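PDB 3CW3: absent in melanoma 1 protein from Homo sapiens, which may suppress malignant melanoma, perhaps through interactions with the cytoskeleton, and is represented here by one beta/gamma-crystallin domain of a longer chain. Local coordinates for residues G1-I5 and I16-S20; P32-V38 and E60-S66; C42-Q48 and I89-V95; L65-W69 and E80-D84. One frame throughout, in Å; residues are numbered along the deposited sequence.

Overall arrangement
Two Greek key motifs make this beta/gamma-crystallin domain, their strands forming two facing sheets, with strand 61-66 of the second motif completing the sheet of the first. Interactions 1 and 2 belong to one antiparallel sheet, with centres about 12 Å apart; strands 2-6 and 33-40 join them, V4 O lying 2.8 Å from K37 N. Interaction 3 lies in the other sheet, and meets interaction 2 across the core where L65 CD1 is 3.8 Å from L45 CD1. Interaction 4 continues from the end of strand 61-66 onto the surface, its centre about 22 Å from that of interaction 1. Glycerol, probably from the crystallisation liquor, sits beside interactions 2 and 4, hydrogen-bonded to S66 O and G67 O.

Interaction 1 of 4, residues G1-I5 and I16-S20; sequences GKVVI and IEVFS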
loop_
_atom_site.group_PDB
_atom_site.type_symbol
_atom_site.label_atom_id
_atom_site.label_comp_id
_atom_site.label_asym_id
_atom_site.label_seq_id
_atom_site.Cartn_x
_atom_site.Cartn_y
_atom_site.Cartn_z
ATOM N N GLY A 1 12.957 -7.011 -7.685
ATOM C CA GLY A 1 11.661 -7.537 -7.188
ATOM C C GLY A 1 10.480 -7.076 -8.017
ATOM O O GLY A 1 10.644 -6.403 -9.036
ATOM N N LYS A 2 9.285 -7.453 -7.577
ATOM C CA LYS A 2 8.053 -7.075 -8.249
ATOM C C LYS A 2 6.882 -7.125 -7.276
ATOM O O LYS A 2 6.700 -8.111 -6.561
ATOM C CB LYS A 2 7.750 -8.009 -9.433
ATOM C CG LYS A 2 6.412 -7.687 -10.110
ATOM C CD LYS A 2 6.215 -8.391 -11.454
ATOM C CE LYS A 2 5.807 -9.846 -11.296
ATOM N NZ LYS A 2 5.566 -10.501 -12.620
ATOM N N VAL A 3 6.106 -6.050 -7.236
ATOM C CA VAL A 3 4.924 -6.003 -6.383
ATOM C C VAL A 3 3.779 -5.534 -7.270
ATOM O O VAL A 3 3.929 -4.578 -8.034
ATOM C CB VAL A 3 5.099 -5.032 -5.173
ATOM C CG1 VAL A 3 5.430 -3.627 -5.644
ATOM C CG2 VAL A 3 3.821 -5.014 -4.343
ATOM N N VAL A 4 2.652 -6.236 -7.211
ATOM C CA VAL A 4 1.503 -5.863 -8.020
ATOM C C VAL A 4 0.376 -5.439 -7.101
ATOM O O VAL A 4 0.205 -5.993 -6.009
ATOM C CB VAL A 4 1.023 -7.030 -8.933
ATOM C CG1 VAL A 4 2.176 -7.509 -9.808
ATOM C CG2 VAL A 4 0.474 -8.172 -8.097
ATOM N N ILE A 5 -0.387 -4.450 -7.547
ATOM C CA ILE A 5 -1.488 -3.924 -6.767
ATOM C C ILE A 5 -2.808 -4.041 -7.512
ATOM O O ILE A 5 -2.973 -3.481 -8.600
ATOM C CB ILE A 5 -1.249 -2.434 -6.423
ATOM C CG1 ILE A 5 0.047 -2.290 -5.622
ATOM C CG2 ILE A 5 -2.442 -1.868 -5.662
ATOM C CD1 ILE A 5 0.465 -0.859 -5.366
ATOM N N ILE A 16 -1.716 -2.737 -11.012
ATOM C CA ILE A 16 -0.599 -1.866 -11.300
ATOM C C ILE A 16 0.610 -2.730 -10.980
ATOM O O ILE A 16 0.753 -3.203 -9.849
ATOM C CB ILE A 16 -0.618 -0.629 -10.386
ATOM C CG1 ILE A 16 -1.910 0.160 -10.620
ATOM C CG2 ILE A 16 0.600 0.233 -10.655
ATOM C CD1 ILE A 16 -2.179 1.236 -9.584
ATOM N N GLU A 17 1.452 -2.967 -11.982
ATOM C CA GLU A 17 2.643 -3.787 -11.798
ATOM C C GLU A 17 3.843 -2.888 -11.540
ATOM O O GLU A 17 4.253 -2.120 -12.413
ATOM C CB GLU A 17 2.874 -4.659 -13.037
ATOM C CG GLU A 17 1.814 -5.742 -13.205
ATOM C CD GLU A 17 2.044 -6.618 -14.425
ATOM O OE1 GLU A 17 3.217 -6.863 -14.777
ATOM O OE2 GLU A 17 1.049 -7.079 -15.021
ATOM N N VAL A 18 4.395 -2.976 -10.332
ATOM C CA VAL A 18 5.536 -2.144 -9.953
ATOM C C VAL A 18 6.859 -2.907 -9.974
ATOM O O VAL A 18 7.040 -3.879 -9.240
ATOM C CB VAL A 18 5.323 -1.541 -8.548
ATOM C CG1 VAL A 18 6.456 -0.569 -8.212
ATOM C CG2 VAL A 18 3.967 -0.835 -8.488
ATOM N N PHE A 19 7.783 -2.446 -10.815
ATOM C CA PHE A 19 9.101 -3.072 -10.966
ATOM C C PHE A 19 10.229 -2.186 -10.439
ATOM O O PHE A 19 11.403 -2.562 -10.512
ATOM C CB PHE A 19 9.388 -3.347 -12.444
ATOM C CG PHE A 19 8.529 -4.412 -13.054
ATOM C CD1 PHE A 19 8.985 -5.724 -13.138
ATOM C CD2 PHE A 19 7.276 -4.102 -13.572
ATOM C CE1 PHE A 19 8.206 -6.710 -13.736
ATOM C CE2 PHE A 19 6.489 -5.082 -14.168
ATOM C CZ PHE A 19 6.954 -6.388 -14.253
ATOM N N SER A 20 9.891 -1.013 -9.922
ATOM C CA SER A 20 10.931 -0.112 -9.442
ATOM C C SER A 20 10.420 0.925 -8.456
ATOM O O SER A 20 9.221 1.008 -8.189
ATOM C CB SER A 20 11.551 0.611 -10.636
ATOM O OG SER A 20 10.539 1.293 -11.361
HETATM O O HOH W 1 12.296 -5.088 -10.731
#
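G1 meets F19 through a water that donates one hydrogen to each backbone carbonyl, G1 O and F19 O, both 2.7 Å away. The next residue, K2, lays its aliphatic chain alongside the phenyl group: CG stands over one face, displaced toward the rim, and CD comes to 3.5 Å from F19 CE1. K2 CA also makes a CA-H...O contact with V18 O. V3 brings the first direct backbone bonds, with V3 N donating to V18 O at 3.1 Å and V18 N to V3 O at 2.8 Å. One branch of V3 occupies the crowded position between N and the carbonyl carbon (chi1 57°), and it is this CG1 that presses on V18 CB at 3.6 Å. Both valines also touch W43 of the second sheet, which places them in the domain interior. The pairing is the antiparallel beta hairpin that opens the first Greek key motif of a beta/gamma-crystallin domain, strand 16-18 forming one margin of its sheet. V4 turns to the other face, where its CG1 lies beside E17 CG at 3.8 Å, an apolar touch by a glutamate whose chain is otherwise exposed; the backbone of V4 bonds the other way, to K37. I5 returns to the valine face and exchanges two further hydrogen bonds with I16, including I16 N to I5 O at 2.8 Å. The two isoleucine side chains stand more loosely, CB to CB, and I5 reaches instead to I36 while I16 rests on W28 and L30.

Interaction 2 of 4, residues P32-V38 and E60-S66; sequences PVILIKV and EGELELS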
loop_
_atom_site.group_PDB
_atom_site.type_symbol
_atom_site.label_atom_id
_atom_site.label_comp_id
_atom_site.label_asym_id
_atom_site.label_seq_id
_atom_site.Cartn_x
_atom_site.Cartn_y
_atom_site.Cartn_z
ATOM N N PRO A 32 -10.994 1.560 -1.508
ATOM C CA PRO A 32 -10.960 1.430 -0.044
ATOM C C PRO A 32 -10.271 0.143 0.397
ATOM O O PRO A 32 -9.690 0.067 1.483
ATOM C CB PRO A 32 -12.436 1.451 0.337
ATOM C CG PRO A 32 -13.046 2.323 -0.731
ATOM C CD PRO A 32 -12.370 1.803 -1.980
ATOM N N VAL A 33 -10.351 -0.871 -0.454
ATOM C CA VAL A 33 -9.732 -2.155 -0.169
ATOM C C VAL A 33 -8.950 -2.616 -1.393
ATOM O O VAL A 33 -9.517 -2.817 -2.469
ATOM C CB VAL A 33 -10.791 -3.224 0.182
ATOM C CG1 VAL A 33 -10.110 -4.556 0.475
ATOM C CG2 VAL A 33 -11.613 -2.766 1.379
ATOM N N ILE A 34 -7.644 -2.778 -1.225
ATOM C CA ILE A 34 -6.795 -3.216 -2.320
ATOM C C ILE A 34 -5.969 -4.412 -1.881
ATOM O O ILE A 34 -5.754 -4.636 -0.688
ATOM C CB ILE A 34 -5.836 -2.090 -2.777
ATOM C CG1 ILE A 34 -4.927 -1.679 -1.614
ATOM C CG2 ILE A 34 -6.635 -0.891 -3.280
ATOM C CD1 ILE A 34 -3.915 -0.610 -1.974
ATOM N N LEU A 35 -5.522 -5.192 -2.854
ATOM C CA LEU A 35 -4.698 -6.351 -2.563
ATOM C C LEU A 35 -3.291 -6.054 -3.063
ATOM O O LEU A 35 -3.087 -5.823 -4.255
ATOM C CB LEU A 35 -5.251 -7.593 -3.267
ATOM C CG LEU A 35 -4.472 -8.893 -3.044
ATOM C CD1 LEU A 35 -4.537 -9.288 -1.571
ATOM C CD2 LEU A 35 -5.058 -9.990 -3.923
ATOM N N ILE A 36 -2.338 -6.024 -2.139
ATOM C CA ILE A 36 -0.943 -5.777 -2.473
ATOM C C ILE A 36 -0.292 -7.150 -2.503
ATOM O O ILE A 36 -0.289 -7.859 -1.495
ATOM C CB ILE A 36 -0.217 -4.942 -1.392
ATOM C CG1 ILE A 36 -0.930 -3.603 -1.165
ATOM C CG2 ILE A 36 1.232 -4.726 -1.804
ATOM C CD1 ILE A 36 -1.010 -2.709 -2.386
ATOM N N LYS A 37 0.252 -7.529 -3.651
ATOM C CA LYS A 37 0.887 -8.828 -3.776
ATOM C C LYS A 37 2.366 -8.712 -4.116
ATOM O O LYS A 37 2.730 -8.417 -5.259
ATOM C CB LYS A 37 0.173 -9.661 -4.848
ATOM C CG LYS A 37 0.746 -11.063 -5.029
ATOM C CD LYS A 37 -0.050 -11.862 -6.057
ATOM C CE LYS A 37 0.557 -13.242 -6.277
ATOM N NZ LYS A 37 0.569 -14.040 -5.021
ATOM N N VAL A 38 3.220 -8.921 -3.120
ATOM C CA VAL A 38 4.652 -8.880 -3.370
ATOM C C VAL A 38 4.971 -10.252 -3.951
ATOM O O VAL A 38 4.916 -11.265 -3.251
ATOM C CB VAL A 38 5.471 -8.653 -2.071
ATOM C CG1 VAL A 38 6.958 -8.859 -2.346
ATOM C CG2 VAL A 38 5.243 -7.239 -1.550
ATOM N N GLU A 60 7.738 -10.967 0.473
ATOM C CA GLU A 60 6.912 -11.832 -0.362
ATOM C C GLU A 60 5.603 -12.246 0.306
ATOM O O GLU A 60 5.589 -12.711 1.448
ATOM C CB GLU A 60 7.713 -13.075 -0.762
ATOM C CG GLU A 60 6.975 -14.026 -1.678
ATOM C CD GLU A 60 7.845 -15.194 -2.109
ATOM O OE1 GLU A 60 7.333 -16.102 -2.796
ATOM O OE2 GLU A 60 9.044 -15.197 -1.762
ATOM N N GLY A 61 4.498 -12.071 -0.410
ATOM C CA GLY A 61 3.208 -12.436 0.140
ATOM C C GLY A 61 2.099 -11.483 -0.246
ATOM O O GLY A 61 2.323 -10.526 -0.987
ATOM N N GLU A 62 0.899 -11.742 0.260
ATOM C CA GLU A 62 -0.259 -10.910 -0.042
ATOM C C GLU A 62 -0.804 -10.195 1.178
ATOM O O GLU A 62 -0.863 -10.760 2.272
ATOM C CB GLU A 62 -1.375 -11.756 -0.651
ATOM C CG GLU A 62 -1.226 -12.020 -2.130
ATOM C CD GLU A 62 -2.254 -13.013 -2.639
ATOM O OE1 GLU A 62 -3.401 -12.992 -2.138
ATOM O OE2 GLU A 62 -1.914 -13.805 -3.546
ATOM N N LEU A 63 -1.208 -8.946 0.979
ATOM C CA LEU A 63 -1.772 -8.146 2.056
ATOM C C LEU A 63 -2.958 -7.349 1.542
ATOM O O LEU A 63 -2.837 -6.567 0.599
ATOM C CB LEU A 63 -0.725 -7.181 2.620
ATOM C CG LEU A 63 -1.219 -6.229 3.721
ATOM C CD1 LEU A 63 -1.618 -7.013 4.961
ATOM C CD2 LEU A 63 -0.122 -5.242 4.062
ATOM N N GLU A 64 -4.116 -7.563 2.152
ATOM C CA GLU A 64 -5.299 -6.820 1.757
ATOM C C GLU A 64 -5.218 -5.526 2.549
ATOM O O GLU A 64 -5.463 -5.510 3.755
ATOM C CB GLU A 64 -6.569 -7.591 2.115
ATOM C CG GLU A 64 -7.847 -6.901 1.679
ATOM C CD GLU A 64 -9.070 -7.779 1.862
ATOM O OE1 GLU A 64 -9.160 -8.826 1.184
ATOM O OE2 GLU A 64 -9.939 -7.424 2.686
ATOM N N LEU A 65 -4.847 -4.445 1.873
ATOM C CA LEU A 65 -4.707 -3.154 2.528
ATOM C C LEU A 65 -5.988 -2.342 2.509
ATOM O O LEU A 65 -6.722 -2.332 1.521
ATOM C CB LEU A 65 -3.592 -2.336 1.871
ATOM C CG LEU A 65 -2.497 -1.804 2.797
ATOM C CD1 LEU A 65 -1.696 -0.746 2.062
ATOM C CD2 LEU A 65 -3.103 -1.224 4.058
ATOM N N SER A 66 -6.233 -1.649 3.614
ATOM C CA SER A 66 -7.412 -0.812 3.773
ATOM C C SER A 66 -7.194 0.066 5.001
ATOM O O SER A 66 -6.176 -0.056 5.691
ATOM C CB SER A 66 -8.649 -1.680 4.003
ATOM O OG SER A 66 -8.542 -2.371 5.240
#
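Strand 61-66, from the second Greek key of this beta/gamma-crystallin domain, pairs antiparallel with strand 33-40 and so forms the edge of the sheet built mainly by the first motif. I34 pairs with L65, I36 with L63 and V38 with G61, each through two backbone hydrogen bonds, such as I36 N to L63 O at 2.8 Å. The inner face is apolar. I34 CG1 lies beside L65 CB at 3.8 Å, I36 CG1 comes near the same L65 carbon, and both V38 and L65 go on to touch residues of the opposing sheet, W43 and L45 respectively. G61 has a backbone shape (phi 143°) at which a CB would collide with the carbonyl before it. On the outer face the extended chains of E62 and E64 cross their neighbours at a slant. V33 CG1 packs on E64 CG at 3.5 Å, and the leucine methyls of L35 sit close to E62 OE1. K37, extended as far as CE, crosses E62 with its CG 3.6 Å from E62 CG, then turns at chi4 (61°). This brings K37 NZ to 2.9 Å from E62 OE2 in a salt bridge that uses the oxygen's anti lone pair.

Interaction 3 of 4, residues C42-Q48 and I89-V95; sequences CWILYEQ and IGSIRHV
W43 and H94 form an offset stack on the tightly packed face of an antiparallel pairing between strands 42-46 and 91-95, in the second Greek key motif of this beta/gamma-crystallin domain. The planes are 20° apart, and H94 ND1 sits over one indole face, toward its rim, 3.4 Å from W43 CZ2. I92 CG2 comes 3.5 Å from W43 CE3, and its CG1 branch lies alongside L45 CD2. V3 and I5 of the other sheet close over this apolar surface.

The opposite face is looser and more open to solvent. There I44 CG1 meets V95 CG2 at 3.9 Å, crossing nearly at right angles, and R93 CB sits at the edge of the Y46 ring. Beyond CB the arginine turns away, its chi2 of 82° bending it toward a salt bridge with D21. I44 and R93 exchange two backbone hydrogen bonds, and Y46 N donates to S91 O. Next to the stack, a water links C42 N to V95 O.

At the end of the pairing away from the stack, G90 and S91 both face Y46 as a classic beta bulge. Y46 O takes a 2.7 Å bond from G90 N and a weak one from S91 N, while G90 CA fits against Q48, where a CB would clash. S91 OG, set between N and carbonyl carbon by a chi1 of 49°, accepts from F51 N and donates to Q48 O at 2.7 Å.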
loop_
_atom_site.group_PDB
_atom_site.type_symbol
_atom_site.label_atom_id
_atom_site.label_comp_id
_atom_site.label_asym_id
_atom_site.label_seq_id
_atom_site.Cartn_x
_atom_site.Cartn_y
_atom_site.Cartn_z
ATOM N N CYS A 42 11.594 -7.307 -1.714
ATOM C CA CYS A 42 11.116 -6.624 -0.524
ATOM C C CYS A 42 10.740 -5.206 -0.917
ATOM O O CYS A 42 11.369 -4.603 -1.789
ATOM C CB CYS A 42 12.200 -6.608 0.556
ATOM S SG CYS A 42 12.726 -8.267 1.068
ATOM N N TRP A 43 9.712 -4.676 -0.271
ATOM C CA TRP A 43 9.245 -3.337 -0.587
ATOM C C TRP A 43 8.802 -2.581 0.646
ATOM O O TRP A 43 8.612 -3.162 1.708
ATOM C CB TRP A 43 8.061 -3.415 -1.550
ATOM C CG TRP A 43 8.372 -4.118 -2.827
ATOM C CD1 TRP A 43 8.507 -5.465 -3.019
ATOM C CD2 TRP A 43 8.617 -3.503 -4.092
ATOM N NE1 TRP A 43 8.825 -5.725 -4.334
ATOM C CE2 TRP A 43 8.898 -4.537 -5.013
ATOM C CE3 TRP A 43 8.631 -2.174 -4.539
ATOM C CZ2 TRP A 43 9.189 -4.283 -6.356
ATOM C CZ3 TRP A 43 8.921 -1.924 -5.877
ATOM C CH2 TRP A 43 9.196 -2.974 -6.767
ATOM N N ILE A 44 8.640 -1.274 0.491
ATOM C CA ILE A 44 8.166 -0.437 1.579
ATOM C C ILE A 44 7.115 0.509 1.020
ATOM O O ILE A 44 7.363 1.205 0.033
ATOM C CB ILE A 44 9.276 0.433 2.192
ATOM C CG1 ILE A 44 10.442 -0.435 2.669
ATOM C CG2 ILE A 44 8.703 1.217 3.374
ATOM C CD1 ILE A 44 11.657 0.372 3.050
ATOM N N LEU A 45 5.944 0.529 1.645
ATOM C CA LEU A 45 4.885 1.427 1.215
ATOM C C LEU A 45 4.961 2.623 2.155
ATOM O O LEU A 45 4.990 2.453 3.375
ATOM C CB LEU A 45 3.515 0.762 1.344
ATOM C CG LEU A 45 3.297 -0.582 0.650
ATOM C CD1 LEU A 45 1.859 -1.017 0.880
ATOM C CD2 LEU A 45 3.583 -0.465 -0.841
ATOM N N TYR A 46 5.028 3.824 1.592
ATOM C CA TYR A 46 5.096 5.034 2.404
ATOM C C TYR A 46 3.830 5.868 2.286
ATOM O O TYR A 46 3.201 5.929 1.228
ATOM C CB TYR A 46 6.291 5.897 2.004
ATOM C CG TYR A 46 7.630 5.389 2.487
ATOM C CD1 TYR A 46 8.453 4.625 1.663
ATOM C CD2 TYR A 46 8.092 5.708 3.764
ATOM C CE1 TYR A 46 9.715 4.196 2.098
ATOM C CE2 TYR A 46 9.341 5.285 4.207
ATOM C CZ TYR A 46 10.149 4.537 3.374
ATOM O OH TYR A 46 11.398 4.157 3.812
ATOM N N GLU A 47 3.474 6.522 3.383
ATOM C CA GLU A 47 2.296 7.371 3.439
ATOM C C GLU A 47 2.457 8.634 2.591
ATOM O O GLU A 47 1.488 9.133 2.021
ATOM C CB GLU A 47 2.028 7.757 4.894
ATOM C CG GLU A 47 1.076 8.920 5.074
ATOM C CD GLU A 47 1.015 9.392 6.514
ATOM O OE1 GLU A 47 2.068 9.392 7.190
ATOM O OE2 GLU A 47 -0.083 9.776 6.962
ATOM N N GLN A 48 3.680 9.143 2.503
ATOM C CA GLN A 48 3.932 10.363 1.744
ATOM C C GLN A 48 4.964 10.186 0.641
ATOM O O GLN A 48 5.737 9.230 0.650
ATOM C CB GLN A 48 4.395 11.470 2.694
ATOM C CG GLN A 48 3.511 11.607 3.924
ATOM C CD GLN A 48 3.898 12.780 4.794
ATOM O OE1 GLN A 48 5.064 12.947 5.151
ATOM N NE2 GLN A 48 2.916 13.600 5.149
ATOM N N ILE A 89 -1.399 5.854 -1.345
ATOM C CA ILE A 89 0.000 5.508 -1.129
ATOM C C ILE A 89 0.847 6.685 -1.609
ATOM O O ILE A 89 0.676 7.163 -2.735
ATOM C CB ILE A 89 0.391 4.229 -1.915
ATOM C CG1 ILE A 89 -0.455 3.046 -1.441
ATOM C CG2 ILE A 89 1.868 3.919 -1.711
ATOM C CD1 ILE A 89 -0.203 1.761 -2.215
ATOM N N GLY A 90 1.750 7.156 -0.751
ATOM C CA GLY A 90 2.596 8.287 -1.099
ATOM C C GLY A 90 3.766 7.939 -2.000
ATOM O O GLY A 90 4.087 8.670 -2.936
ATOM N N SER A 91 4.419 6.825 -1.708
ATOM C CA SER A 91 5.558 6.382 -2.497
ATOM C C SER A 91 5.842 4.924 -2.190
ATOM O O SER A 91 5.448 4.413 -1.139
ATOM C CB SER A 91 6.792 7.251 -2.197
ATOM O OG SER A 91 7.009 7.394 -0.802
ATOM N N ILE A 92 6.509 4.256 -3.122
ATOM C CA ILE A 92 6.838 2.847 -2.975
ATOM C C ILE A 92 8.334 2.670 -3.196
ATOM O O ILE A 92 8.871 3.053 -4.241
ATOM C CB ILE A 92 6.038 1.994 -3.998
ATOM C CG1 ILE A 92 4.546 2.059 -3.655
ATOM C CG2 ILE A 92 6.548 0.565 -4.011
ATOM C CD1 ILE A 92 3.636 1.295 -4.618
ATOM N N ARG A 93 9.001 2.101 -2.196
ATOM C CA ARG A 93 10.436 1.879 -2.266
ATOM C C ARG A 93 10.760 0.429 -2.599
ATOM O O ARG A 93 10.258 -0.503 -1.967
ATOM C CB ARG A 93 11.087 2.259 -0.933
ATOM C CG ARG A 93 12.613 2.276 -0.958
ATOM C CD ARG A 93 13.153 3.589 -1.528
ATOM N NE ARG A 93 14.592 3.718 -1.295
ATOM C CZ ARG A 93 15.533 3.103 -2.009
ATOM N NH1 ARG A 93 15.199 2.311 -3.023
ATOM N NH2 ARG A 93 16.812 3.267 -1.694
ATOM N N HIS A 94 11.611 0.256 -3.602
ATOM C CA HIS A 94 12.048 -1.054 -4.059
ATOM C C HIS A 94 13.324 -1.388 -3.290
ATOM O O HIS A 94 14.390 -0.834 -3.565
ATOM C CB HIS A 94 12.305 -0.991 -5.572
ATOM C CG HIS A 94 12.784 -2.276 -6.170
ATOM N ND1 HIS A 94 12.471 -3.510 -5.642
ATOM C CD2 HIS A 94 13.516 -2.518 -7.284
ATOM C CE1 HIS A 94 12.989 -4.456 -6.404
ATOM N NE2 HIS A 94 13.627 -3.881 -7.407
ATOM N N VAL A 95 13.207 -2.282 -2.310
ATOM C CA VAL A 95 14.351 -2.658 -1.493
ATOM C C VAL A 95 15.360 -3.513 -2.249
ATOM O O VAL A 95 15.117 -4.690 -2.531
ATOM C CB VAL A 95 13.905 -3.397 -0.218
ATOM C CG1 VAL A 95 15.116 -3.730 0.640
ATOM C CG2 VAL A 95 12.928 -2.528 0.564
HETATM O O HOH W 2 13.217 -6.373 -4.058
#

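Interaction 4 of 4, residues L65-W69 and E80-D84; sequences LSGLW and EAESD
The backbones of 65-69 and 80-84 come together at G67 and E82, whose CA atoms are 4.3 Å apart, and no direct hydrogen bond joins them. The closest backbone touch is a CA-H...O contact from G67 CA to A81 O at 3.1 Å. With phi at 87° and E80 OE2 close by, G67 sits where a CB would clash. The side chain of E80 reaches over the strand end: a chi1 of -173° sets E80 CG 3.3 Å from S66 O, and the bend at chi2 (62°) turns the carboxylate toward the water at L68 N. E82 approaches the same serine by its own CG, 3.8 Å from S66 OG. L68 lays its CD2 methyl against S83 CB at 3.9 Å, while the hydroxyl of S83 is engaged with K85 N, as in an ST turn.

Water supplies what direct bonds do not. One molecule joins S66 OG to E82 OE2, to which it donates. A second accepts from both G67 N, at 2.6 Å, and S83 N. A third accepts from L68 N and lies 2.8 Å from A81 O. Glycerol hydrogen-bonds to the carbonyls of S66 and G67.

With little apolar burial, the arrangement is a solvent-bridged surface contact within the second Greek key: the chain leaving strand 61-66 is met by the long connection to strand 91-95, the last strand of that motif.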
loop_
_atom_site.group_PDB
_atom_site.type_symbol
_atom_site.label_atom_id
_atom_site.label_comp_id
_atom_site.label_asym_id
_atom_site.label_seq_id
_atom_site.Cartn_x
_atom_site.Cartn_y
_atom_site.Cartn_z
ATOM N N LEU A 65 -4.847 -4.445 1.873
ATOM C CA LEU A 65 -4.707 -3.154 2.528
ATOM C C LEU A 65 -5.988 -2.342 2.509
ATOM O O LEU A 65 -6.722 -2.332 1.521
ATOM C CB LEU A 65 -3.592 -2.336 1.871
ATOM C CG LEU A 65 -2.497 -1.804 2.797
ATOM C CD1 LEU A 65 -1.696 -0.746 2.062
ATOM C CD2 LEU A 65 -3.103 -1.224 4.058
ATOM N N SER A 66 -6.233 -1.649 3.614
ATOM C CA SER A 66 -7.412 -0.812 3.773
ATOM C C SER A 66 -7.194 0.066 5.001
ATOM O O SER A 66 -6.176 -0.056 5.691
ATOM C CB SER A 66 -8.649 -1.680 4.003
ATOM O OG SER A 66 -8.542 -2.371 5.240
ATOM N N GLY A 67 -8.154 0.947 5.266
ATOM C CA GLY A 67 -8.068 1.813 6.425
ATOM C C GLY A 67 -7.320 3.109 6.201
ATOM O O GLY A 67 -6.973 3.461 5.070
ATOM N N LEU A 68 -7.074 3.824 7.296
ATOM C CA LEU A 68 -6.362 5.094 7.241
ATOM C C LEU A 68 -5.034 4.960 7.980
ATOM O O LEU A 68 -4.929 4.208 8.952
ATOM C CB LEU A 68 -7.205 6.199 7.887
ATOM C CG LEU A 68 -8.622 6.384 7.330
ATOM C CD1 LEU A 68 -9.416 7.303 8.249
ATOM C CD2 LEU A 68 -8.553 6.950 5.916
ATOM N N TRP A 69 -4.028 5.693 7.517
ATOM C CA TRP A 69 -2.705 5.656 8.130
ATOM C C TRP A 69 -2.750 6.103 9.591
ATOM O O TRP A 69 -3.628 6.867 9.993
ATOM C CB TRP A 69 -1.729 6.549 7.354
ATOM C CG TRP A 69 -1.387 6.056 5.968
ATOM C CD1 TRP A 69 -2.015 6.384 4.796
ATOM C CD2 TRP A 69 -0.327 5.154 5.615
ATOM N NE1 TRP A 69 -1.410 5.743 3.737
ATOM C CE2 TRP A 69 -0.371 4.983 4.211
ATOM C CE3 TRP A 69 0.656 4.474 6.349
ATOM C CZ2 TRP A 69 0.533 4.163 3.526
ATOM C CZ3 TRP A 69 1.555 3.657 5.669
ATOM C CH2 TRP A 69 1.487 3.509 4.270
ATOM N N GLU A 80 -8.600 -4.043 10.909
ATOM C CA GLU A 80 -8.287 -2.723 10.378
ATOM C C GLU A 80 -9.621 -2.073 10.012
ATOM O O GLU A 80 -10.440 -2.677 9.318
ATOM C CB GLU A 80 -7.405 -2.856 9.132
ATOM C CG GLU A 80 -6.856 -1.545 8.578
ATOM C CD GLU A 80 -5.950 -0.813 9.562
ATOM O OE1 GLU A 80 -5.389 -1.464 10.469
ATOM O OE2 GLU A 80 -5.789 0.416 9.417
ATOM N N ALA A 81 -9.840 -0.850 10.488
ATOM C CA ALA A 81 -11.085 -0.140 10.216
ATOM C C ALA A 81 -11.107 0.452 8.817
ATOM O O ALA A 81 -10.361 1.379 8.512
ATOM C CB ALA A 81 -11.299 0.965 11.248
ATOM N N GLU A 82 -11.977 -0.082 7.970
ATOM C CA GLU A 82 -12.094 0.403 6.605
ATOM C C GLU A 82 -12.641 1.828 6.554
ATOM O O GLU A 82 -13.209 2.330 7.527
ATOM C CB GLU A 82 -12.981 -0.550 5.794
ATOM C CG GLU A 82 -12.273 -1.858 5.456
ATOM C CD GLU A 82 -13.196 -2.921 4.886
ATOM O OE1 GLU A 82 -14.172 -2.564 4.192
ATOM O OE2 GLU A 82 -12.930 -4.121 5.119
ATOM N N SER A 83 -12.445 2.475 5.412
ATOM C CA SER A 83 -12.899 3.839 5.197
ATOM C C SER A 83 -13.474 3.950 3.790
ATOM O O SER A 83 -13.166 3.132 2.929
ATOM C CB SER A 83 -11.723 4.804 5.342
ATOM O OG SER A 83 -12.041 6.079 4.823
ATOM N N ASP A 84 -14.305 4.961 3.563
ATOM C CA ASP A 84 -14.896 5.174 2.248
ATOM C C ASP A 84 -13.874 5.795 1.303
ATOM O O ASP A 84 -14.010 5.715 0.084
ATOM C CB ASP A 84 -16.113 6.092 2.359
ATOM C CG ASP A 84 -17.249 5.448 3.118
ATOM O OD1 ASP A 84 -17.784 4.432 2.626
ATOM O OD2 ASP A 84 -17.600 5.944 4.208
HETATM O O HOH W 3 -10.398 -4.435 5.514
HETATM O O HOH W 4 -10.111 1.498 3.704
HETATM O O HOH W 5 -7.925 2.211 9.561
#